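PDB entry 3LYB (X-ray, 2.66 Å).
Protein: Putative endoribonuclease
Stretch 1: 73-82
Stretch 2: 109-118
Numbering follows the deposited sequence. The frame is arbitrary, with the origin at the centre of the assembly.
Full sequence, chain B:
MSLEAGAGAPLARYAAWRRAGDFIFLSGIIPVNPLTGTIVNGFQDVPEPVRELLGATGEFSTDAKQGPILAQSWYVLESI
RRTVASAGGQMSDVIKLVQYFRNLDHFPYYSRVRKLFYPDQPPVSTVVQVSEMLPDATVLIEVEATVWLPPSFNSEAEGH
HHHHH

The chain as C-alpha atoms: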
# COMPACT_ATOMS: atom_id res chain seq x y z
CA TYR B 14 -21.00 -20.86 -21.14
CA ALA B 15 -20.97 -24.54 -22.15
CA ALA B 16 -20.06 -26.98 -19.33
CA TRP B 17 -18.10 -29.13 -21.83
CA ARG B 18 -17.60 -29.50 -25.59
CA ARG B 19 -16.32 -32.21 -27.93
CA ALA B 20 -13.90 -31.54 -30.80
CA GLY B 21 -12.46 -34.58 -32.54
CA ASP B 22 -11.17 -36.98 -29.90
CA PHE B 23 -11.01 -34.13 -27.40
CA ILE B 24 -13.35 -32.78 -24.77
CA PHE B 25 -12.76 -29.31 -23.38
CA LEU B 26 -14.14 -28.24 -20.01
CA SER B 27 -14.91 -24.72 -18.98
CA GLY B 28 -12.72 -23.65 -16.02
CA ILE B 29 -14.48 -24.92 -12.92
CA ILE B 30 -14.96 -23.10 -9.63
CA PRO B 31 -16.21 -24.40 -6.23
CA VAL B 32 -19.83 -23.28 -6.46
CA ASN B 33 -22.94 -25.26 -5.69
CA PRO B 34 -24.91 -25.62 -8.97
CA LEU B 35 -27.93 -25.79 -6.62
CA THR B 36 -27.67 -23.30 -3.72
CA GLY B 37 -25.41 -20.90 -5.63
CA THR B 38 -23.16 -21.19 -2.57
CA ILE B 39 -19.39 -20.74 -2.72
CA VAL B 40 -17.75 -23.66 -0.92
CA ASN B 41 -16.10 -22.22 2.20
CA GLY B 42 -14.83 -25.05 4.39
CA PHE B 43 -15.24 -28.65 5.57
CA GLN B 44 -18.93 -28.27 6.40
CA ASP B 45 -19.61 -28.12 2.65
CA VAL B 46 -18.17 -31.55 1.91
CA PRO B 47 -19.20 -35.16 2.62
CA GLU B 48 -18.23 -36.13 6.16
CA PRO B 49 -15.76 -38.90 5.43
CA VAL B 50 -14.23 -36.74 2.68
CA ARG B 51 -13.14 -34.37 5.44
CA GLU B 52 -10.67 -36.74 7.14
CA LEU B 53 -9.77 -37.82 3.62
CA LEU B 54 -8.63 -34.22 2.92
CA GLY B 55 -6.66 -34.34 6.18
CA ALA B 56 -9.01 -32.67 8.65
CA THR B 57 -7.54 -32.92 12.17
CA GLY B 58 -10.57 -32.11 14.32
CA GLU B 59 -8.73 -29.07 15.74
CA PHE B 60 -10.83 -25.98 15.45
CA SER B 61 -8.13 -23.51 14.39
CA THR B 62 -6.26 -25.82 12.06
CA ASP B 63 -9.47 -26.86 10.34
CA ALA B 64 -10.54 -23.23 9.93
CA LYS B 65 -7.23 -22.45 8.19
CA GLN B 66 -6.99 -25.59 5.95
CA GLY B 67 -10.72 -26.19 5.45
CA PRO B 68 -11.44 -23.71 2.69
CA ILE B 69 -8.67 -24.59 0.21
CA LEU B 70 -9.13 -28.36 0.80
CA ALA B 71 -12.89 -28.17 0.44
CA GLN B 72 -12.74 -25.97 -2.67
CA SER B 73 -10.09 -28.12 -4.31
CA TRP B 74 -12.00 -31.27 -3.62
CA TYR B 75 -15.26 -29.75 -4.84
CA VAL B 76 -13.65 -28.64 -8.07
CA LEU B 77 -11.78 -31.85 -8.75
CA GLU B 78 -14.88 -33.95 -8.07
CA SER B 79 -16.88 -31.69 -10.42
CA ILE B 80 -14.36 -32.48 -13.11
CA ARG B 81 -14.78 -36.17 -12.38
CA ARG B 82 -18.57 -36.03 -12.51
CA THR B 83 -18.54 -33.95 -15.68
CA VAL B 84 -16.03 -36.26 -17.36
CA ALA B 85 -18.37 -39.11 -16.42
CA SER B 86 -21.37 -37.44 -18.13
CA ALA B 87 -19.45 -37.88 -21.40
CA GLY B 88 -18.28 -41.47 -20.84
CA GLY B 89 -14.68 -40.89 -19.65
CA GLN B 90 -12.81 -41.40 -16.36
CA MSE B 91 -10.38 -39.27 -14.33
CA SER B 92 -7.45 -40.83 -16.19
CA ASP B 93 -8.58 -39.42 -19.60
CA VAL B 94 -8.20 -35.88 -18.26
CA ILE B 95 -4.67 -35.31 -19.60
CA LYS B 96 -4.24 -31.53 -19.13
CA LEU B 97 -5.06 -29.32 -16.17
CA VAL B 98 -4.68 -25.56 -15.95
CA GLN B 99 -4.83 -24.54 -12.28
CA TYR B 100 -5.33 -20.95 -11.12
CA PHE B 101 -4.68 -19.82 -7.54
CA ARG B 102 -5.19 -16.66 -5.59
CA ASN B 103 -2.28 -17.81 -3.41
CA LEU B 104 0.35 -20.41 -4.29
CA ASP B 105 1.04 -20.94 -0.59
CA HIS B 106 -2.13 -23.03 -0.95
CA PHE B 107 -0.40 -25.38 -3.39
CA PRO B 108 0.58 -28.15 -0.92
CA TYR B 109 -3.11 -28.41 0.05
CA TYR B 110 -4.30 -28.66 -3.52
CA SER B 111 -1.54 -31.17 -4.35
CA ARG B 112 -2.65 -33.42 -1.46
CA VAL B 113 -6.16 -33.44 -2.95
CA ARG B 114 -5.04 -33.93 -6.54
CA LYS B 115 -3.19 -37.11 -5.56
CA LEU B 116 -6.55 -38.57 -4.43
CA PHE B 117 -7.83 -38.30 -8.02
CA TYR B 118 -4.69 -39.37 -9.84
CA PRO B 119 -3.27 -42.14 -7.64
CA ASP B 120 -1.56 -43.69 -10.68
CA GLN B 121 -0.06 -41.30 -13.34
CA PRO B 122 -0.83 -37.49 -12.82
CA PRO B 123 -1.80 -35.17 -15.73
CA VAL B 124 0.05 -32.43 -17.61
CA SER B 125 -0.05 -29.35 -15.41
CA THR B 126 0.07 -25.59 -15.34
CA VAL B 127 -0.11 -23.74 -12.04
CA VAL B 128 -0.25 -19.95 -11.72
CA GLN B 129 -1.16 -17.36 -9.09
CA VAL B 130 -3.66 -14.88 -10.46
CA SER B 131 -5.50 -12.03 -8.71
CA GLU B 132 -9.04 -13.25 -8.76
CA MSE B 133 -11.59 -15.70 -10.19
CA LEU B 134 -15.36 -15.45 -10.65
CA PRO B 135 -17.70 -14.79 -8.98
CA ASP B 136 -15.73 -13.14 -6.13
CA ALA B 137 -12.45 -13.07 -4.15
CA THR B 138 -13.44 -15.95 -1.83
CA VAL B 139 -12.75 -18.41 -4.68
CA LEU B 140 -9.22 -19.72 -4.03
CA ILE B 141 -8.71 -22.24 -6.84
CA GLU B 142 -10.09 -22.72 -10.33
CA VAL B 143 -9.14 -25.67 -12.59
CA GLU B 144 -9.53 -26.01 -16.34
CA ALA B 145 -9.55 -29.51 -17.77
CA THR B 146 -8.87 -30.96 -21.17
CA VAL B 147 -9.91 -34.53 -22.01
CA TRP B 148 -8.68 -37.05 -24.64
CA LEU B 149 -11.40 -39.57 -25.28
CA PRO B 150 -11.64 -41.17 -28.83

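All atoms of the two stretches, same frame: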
# COMPACT_ATOMS: atom_id res chain seq x y z
N SER B 73 -10.82 -27.31 -3.37
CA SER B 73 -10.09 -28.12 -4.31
C SER B 73 -10.87 -29.39 -4.58
O SER B 73 -11.05 -29.81 -5.74
CB SER B 73 -8.70 -28.46 -3.78
OG SER B 73 -7.95 -27.28 -3.54
N TRP B 74 -11.37 -29.99 -3.50
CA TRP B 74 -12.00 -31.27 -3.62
C TRP B 74 -13.23 -31.05 -4.50
O TRP B 74 -13.42 -31.73 -5.51
CB TRP B 74 -12.35 -31.87 -2.26
CG TRP B 74 -13.21 -33.08 -2.44
CD1 TRP B 74 -12.79 -34.36 -2.72
CD2 TRP B 74 -14.65 -33.11 -2.46
NE1 TRP B 74 -13.88 -35.19 -2.88
CE2 TRP B 74 -15.03 -34.45 -2.72
CE3 TRP B 74 -15.64 -32.14 -2.26
CZ2 TRP B 74 -16.38 -34.85 -2.78
CZ3 TRP B 74 -16.98 -32.53 -2.32
CH2 TRP B 74 -17.34 -33.88 -2.57
N TYR B 75 -14.03 -30.07 -4.13
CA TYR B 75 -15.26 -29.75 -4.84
C TYR B 75 -15.03 -29.55 -6.33
O TYR B 75 -15.85 -29.93 -7.15
CB TYR B 75 -15.90 -28.52 -4.20
CG TYR B 75 -17.37 -28.46 -4.43
CD1 TYR B 75 -18.26 -28.98 -3.48
CD2 TYR B 75 -17.89 -27.92 -5.61
CE1 TYR B 75 -19.65 -28.95 -3.70
CE2 TYR B 75 -19.27 -27.88 -5.84
CZ TYR B 75 -20.14 -28.40 -4.89
OH TYR B 75 -21.51 -28.35 -5.13
N VAL B 76 -13.92 -28.94 -6.69
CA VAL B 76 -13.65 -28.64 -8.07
C VAL B 76 -13.22 -29.89 -8.80
O VAL B 76 -13.69 -30.17 -9.91
CB VAL B 76 -12.56 -27.55 -8.22
CG1 VAL B 76 -11.88 -27.61 -9.60
CG2 VAL B 76 -13.15 -26.20 -8.00
N LEU B 77 -12.30 -30.62 -8.18
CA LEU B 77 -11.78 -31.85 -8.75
C LEU B 77 -12.87 -32.90 -8.96
O LEU B 77 -12.94 -33.50 -10.03
CB LEU B 77 -10.63 -32.37 -7.92
CG LEU B 77 -9.34 -31.57 -8.10
CD1 LEU B 77 -8.26 -32.05 -7.15
CD2 LEU B 77 -8.83 -31.63 -9.54
N GLU B 78 -13.73 -33.06 -7.96
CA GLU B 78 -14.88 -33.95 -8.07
C GLU B 78 -15.88 -33.51 -9.14
O GLU B 78 -16.48 -34.35 -9.81
CB GLU B 78 -15.56 -34.12 -6.70
CG GLU B 78 -16.86 -34.96 -6.69
CD GLU B 78 -16.66 -36.48 -6.93
OE1 GLU B 78 -15.50 -36.96 -6.91
OE2 GLU B 78 -17.68 -37.18 -7.13
N SER B 79 -16.05 -32.21 -9.32
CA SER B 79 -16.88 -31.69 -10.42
C SER B 79 -16.33 -32.17 -11.74
O SER B 79 -17.08 -32.63 -12.60
CB SER B 79 -16.91 -30.17 -10.42
OG SER B 79 -17.62 -29.67 -9.30
N ILE B 80 -15.02 -32.06 -11.90
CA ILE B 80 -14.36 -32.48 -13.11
C ILE B 80 -14.69 -33.93 -13.31
O ILE B 80 -15.23 -34.29 -14.34
CB ILE B 80 -12.84 -32.18 -13.11
CG1 ILE B 80 -12.62 -30.68 -13.35
CG2 ILE B 80 -12.11 -32.96 -14.18
CD1 ILE B 80 -11.24 -30.18 -12.96
N ARG B 81 -14.43 -34.75 -12.30
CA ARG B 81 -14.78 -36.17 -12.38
C ARG B 81 -16.21 -36.38 -12.84
O ARG B 81 -16.43 -37.01 -13.87
CB ARG B 81 -14.53 -36.89 -11.06
CG ARG B 81 -14.32 -38.38 -11.22
CD ARG B 81 -14.04 -39.09 -9.87
NE ARG B 81 -15.17 -39.06 -8.92
CZ ARG B 81 -16.41 -39.47 -9.19
NH1 ARG B 81 -16.74 -39.91 -10.40
NH2 ARG B 81 -17.35 -39.41 -8.26
N ARG B 82 -17.18 -35.82 -12.13
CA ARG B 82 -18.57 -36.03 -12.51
C ARG B 82 -18.91 -35.58 -13.92
O ARG B 82 -19.70 -36.23 -14.60
CB ARG B 82 -19.53 -35.41 -11.50
CG ARG B 82 -19.89 -36.38 -10.41
CD ARG B 82 -20.64 -35.71 -9.29
NE ARG B 82 -20.12 -36.19 -8.00
CZ ARG B 82 -20.57 -35.81 -6.81
NH1 ARG B 82 -21.56 -34.93 -6.69
NH2 ARG B 82 -20.00 -36.32 -5.72
N TYR B 109 -1.76 -27.92 -0.24
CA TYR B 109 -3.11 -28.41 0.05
C TYR B 109 -3.76 -28.97 -1.20
O TYR B 109 -4.33 -30.07 -1.18
CB TYR B 109 -4.00 -27.31 0.61
CG TYR B 109 -3.57 -26.81 1.95
CD1 TYR B 109 -2.92 -25.58 2.08
CD2 TYR B 109 -3.80 -27.55 3.09
CE1 TYR B 109 -2.52 -25.10 3.33
CE2 TYR B 109 -3.41 -27.08 4.34
CZ TYR B 109 -2.78 -25.86 4.45
OH TYR B 109 -2.40 -25.40 5.69
N TYR B 110 -3.69 -28.22 -2.28
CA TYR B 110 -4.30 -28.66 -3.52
C TYR B 110 -3.66 -29.98 -4.02
O TYR B 110 -4.35 -30.91 -4.45
CB TYR B 110 -4.15 -27.55 -4.57
CG TYR B 110 -4.57 -28.02 -5.92
CD1 TYR B 110 -5.92 -28.05 -6.28
CD2 TYR B 110 -3.62 -28.48 -6.84
CE1 TYR B 110 -6.33 -28.52 -7.52
CE2 TYR B 110 -4.00 -28.94 -8.09
CZ TYR B 110 -5.35 -28.96 -8.41
OH TYR B 110 -5.72 -29.40 -9.64
N SER B 111 -2.33 -30.02 -3.97
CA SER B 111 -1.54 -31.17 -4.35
C SER B 111 -1.92 -32.42 -3.56
O SER B 111 -1.98 -33.49 -4.12
CB SER B 111 -0.05 -30.84 -4.18
OG SER B 111 0.75 -31.98 -4.44
N ARG B 112 -2.17 -32.29 -2.26
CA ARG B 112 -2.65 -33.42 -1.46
C ARG B 112 -3.91 -33.96 -2.14
O ARG B 112 -3.98 -35.14 -2.49
CB ARG B 112 -2.91 -33.00 0.00
CG ARG B 112 -3.80 -33.97 0.81
CD ARG B 112 -4.16 -33.44 2.23
NE ARG B 112 -2.97 -33.15 3.04
CZ ARG B 112 -2.94 -32.38 4.13
NH1 ARG B 112 -4.03 -31.80 4.61
NH2 ARG B 112 -1.80 -32.20 4.77
N VAL B 113 -4.87 -33.07 -2.36
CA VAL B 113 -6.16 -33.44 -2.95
C VAL B 113 -6.02 -34.04 -4.35
O VAL B 113 -6.70 -35.02 -4.67
CB VAL B 113 -7.12 -32.24 -2.96
CG1 VAL B 113 -8.49 -32.64 -3.47
CG2 VAL B 113 -7.24 -31.67 -1.57
N ARG B 114 -5.15 -33.47 -5.17
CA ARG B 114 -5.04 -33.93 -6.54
C ARG B 114 -4.55 -35.37 -6.59
O ARG B 114 -5.02 -36.15 -7.41
CB ARG B 114 -4.15 -33.04 -7.39
CG ARG B 114 -4.35 -33.31 -8.86
CD ARG B 114 -3.46 -32.52 -9.76
NE ARG B 114 -2.06 -32.54 -9.34
CZ ARG B 114 -1.09 -31.85 -9.95
NH1 ARG B 114 -1.36 -31.10 -11.02
NH2 ARG B 114 0.15 -31.92 -9.48
N LYS B 115 -3.62 -35.72 -5.71
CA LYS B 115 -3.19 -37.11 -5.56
C LYS B 115 -4.36 -38.11 -5.40
O LYS B 115 -4.34 -39.21 -5.98
CB LYS B 115 -2.24 -37.24 -4.38
CG LYS B 115 -0.83 -36.86 -4.68
CD LYS B 115 0.01 -36.97 -3.40
CE LYS B 115 1.39 -36.33 -3.56
NZ LYS B 115 1.97 -35.90 -2.25
N LEU B 116 -5.36 -37.73 -4.61
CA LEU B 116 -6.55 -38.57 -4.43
C LEU B 116 -7.32 -38.87 -5.72
O LEU B 116 -8.15 -39.77 -5.73
CB LEU B 116 -7.52 -37.97 -3.40
CG LEU B 116 -7.03 -37.43 -2.04
CD1 LEU B 116 -8.18 -36.78 -1.29
CD2 LEU B 116 -6.34 -38.49 -1.18
N PHE B 117 -7.07 -38.13 -6.78
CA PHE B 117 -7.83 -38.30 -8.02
C PHE B 117 -6.96 -38.91 -9.12
O PHE B 117 -7.48 -39.44 -10.11
CB PHE B 117 -8.38 -36.97 -8.53
CG PHE B 117 -9.52 -36.45 -7.74
CD1 PHE B 117 -9.31 -35.81 -6.53
CD2 PHE B 117 -10.82 -36.60 -8.21
CE1 PHE B 117 -10.38 -35.34 -5.79
CE2 PHE B 117 -11.89 -36.13 -7.50
CZ PHE B 117 -11.68 -35.49 -6.28
N TYR B 118 -5.65 -38.78 -8.95
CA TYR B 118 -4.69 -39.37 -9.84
C TYR B 118 -3.71 -40.14 -8.97
O TYR B 118 -2.59 -39.65 -8.69
CB TYR B 118 -3.94 -38.29 -10.60
CG TYR B 118 -4.79 -37.48 -11.53
CD1 TYR B 118 -5.11 -37.96 -12.80
CD2 TYR B 118 -5.27 -36.23 -11.15
CE1 TYR B 118 -5.89 -37.23 -13.67
CE2 TYR B 118 -6.06 -35.48 -12.02
CZ TYR B 118 -6.36 -35.99 -13.27
OH TYR B 118 -7.13 -35.25 -14.13

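Contact between the helix of residues 73-82 and the stretch 109-118, a helix that gives way to a turn, in a putative endoribonuclease. The two helices run in the same general direction, their axes 34° apart and 9.7 Å at closest approach, and together the stretches bury 461 Å². No hydrogen bond crosses between them; the contact is one of packing, and Leu77 and Phe117 cover the most surface, about 100 Å² each.

Leu77 points its CA-to-CB bond toward the second stretch and, with chi1 m and chi2 t, reaches in among four of its residues. Its CD1 lies 3.7 Å from CG1 of Val113 and 3.8 Å from CA of Arg114, so the methyl rests against the helix backbone as well as against a side chain. The same CD1 is 4.0 Å from CE1 of Tyr110, while CD2 of Leu77 comes to 3.8 Å from the Tyr110 OH. That hydroxyl is hydrogen-bonded elsewhere in the structure, so its contact with the methyl does not cost it a partner.

Phe117 follows from the other stretch, its ring laid against the first helix. Leu77 CB sits over one face, 3.7 Å from the ring centroid and 15° off the normal, a CH-pi contact. At the ring's edge, Phe117 CZ meets Trp74 CD1 at 3.9 Å; the two aromatic planes are inclined at 50°, with the five-membered ring of Trp74 centred 5.8 Å from the phenyl ring. CZ of Phe117 also approaches the backbone N of Glu78 to 3.6 Å, but that nitrogen is already bonded to Trp74 O within its own helix (2.8 Å). Beside the ring, Glu78 OE1 is 3.8 Å from Phe117 CE2. The carboxylate is engaged within its own stretch: Arg81 NE donates to Glu78 OE1 at 2.9 Å, and Arg82 NE donates to Glu78 OE2 at 2.8 Å, both as parts of salt bridges. Phe117 thus packs beside a charged cluster whose ionic pairing is local to the first helix.

Tyr110 and Ser73 have the next largest covered areas (54 and 53 Å²), and they are the nearest pair of the register, with 5.9 Å between Ser73 CA and Tyr110 CA. Ser73 OG lies at the edge of the Tyr110 ring, 3.5 Å from Tyr110 CD1, and is hydrogen-bonded elsewhere. Val113, between Tyr110 and Phe117 in sequence, places CG1 3.8 Å from Trp74 CA, packing against the backbone of the first helix.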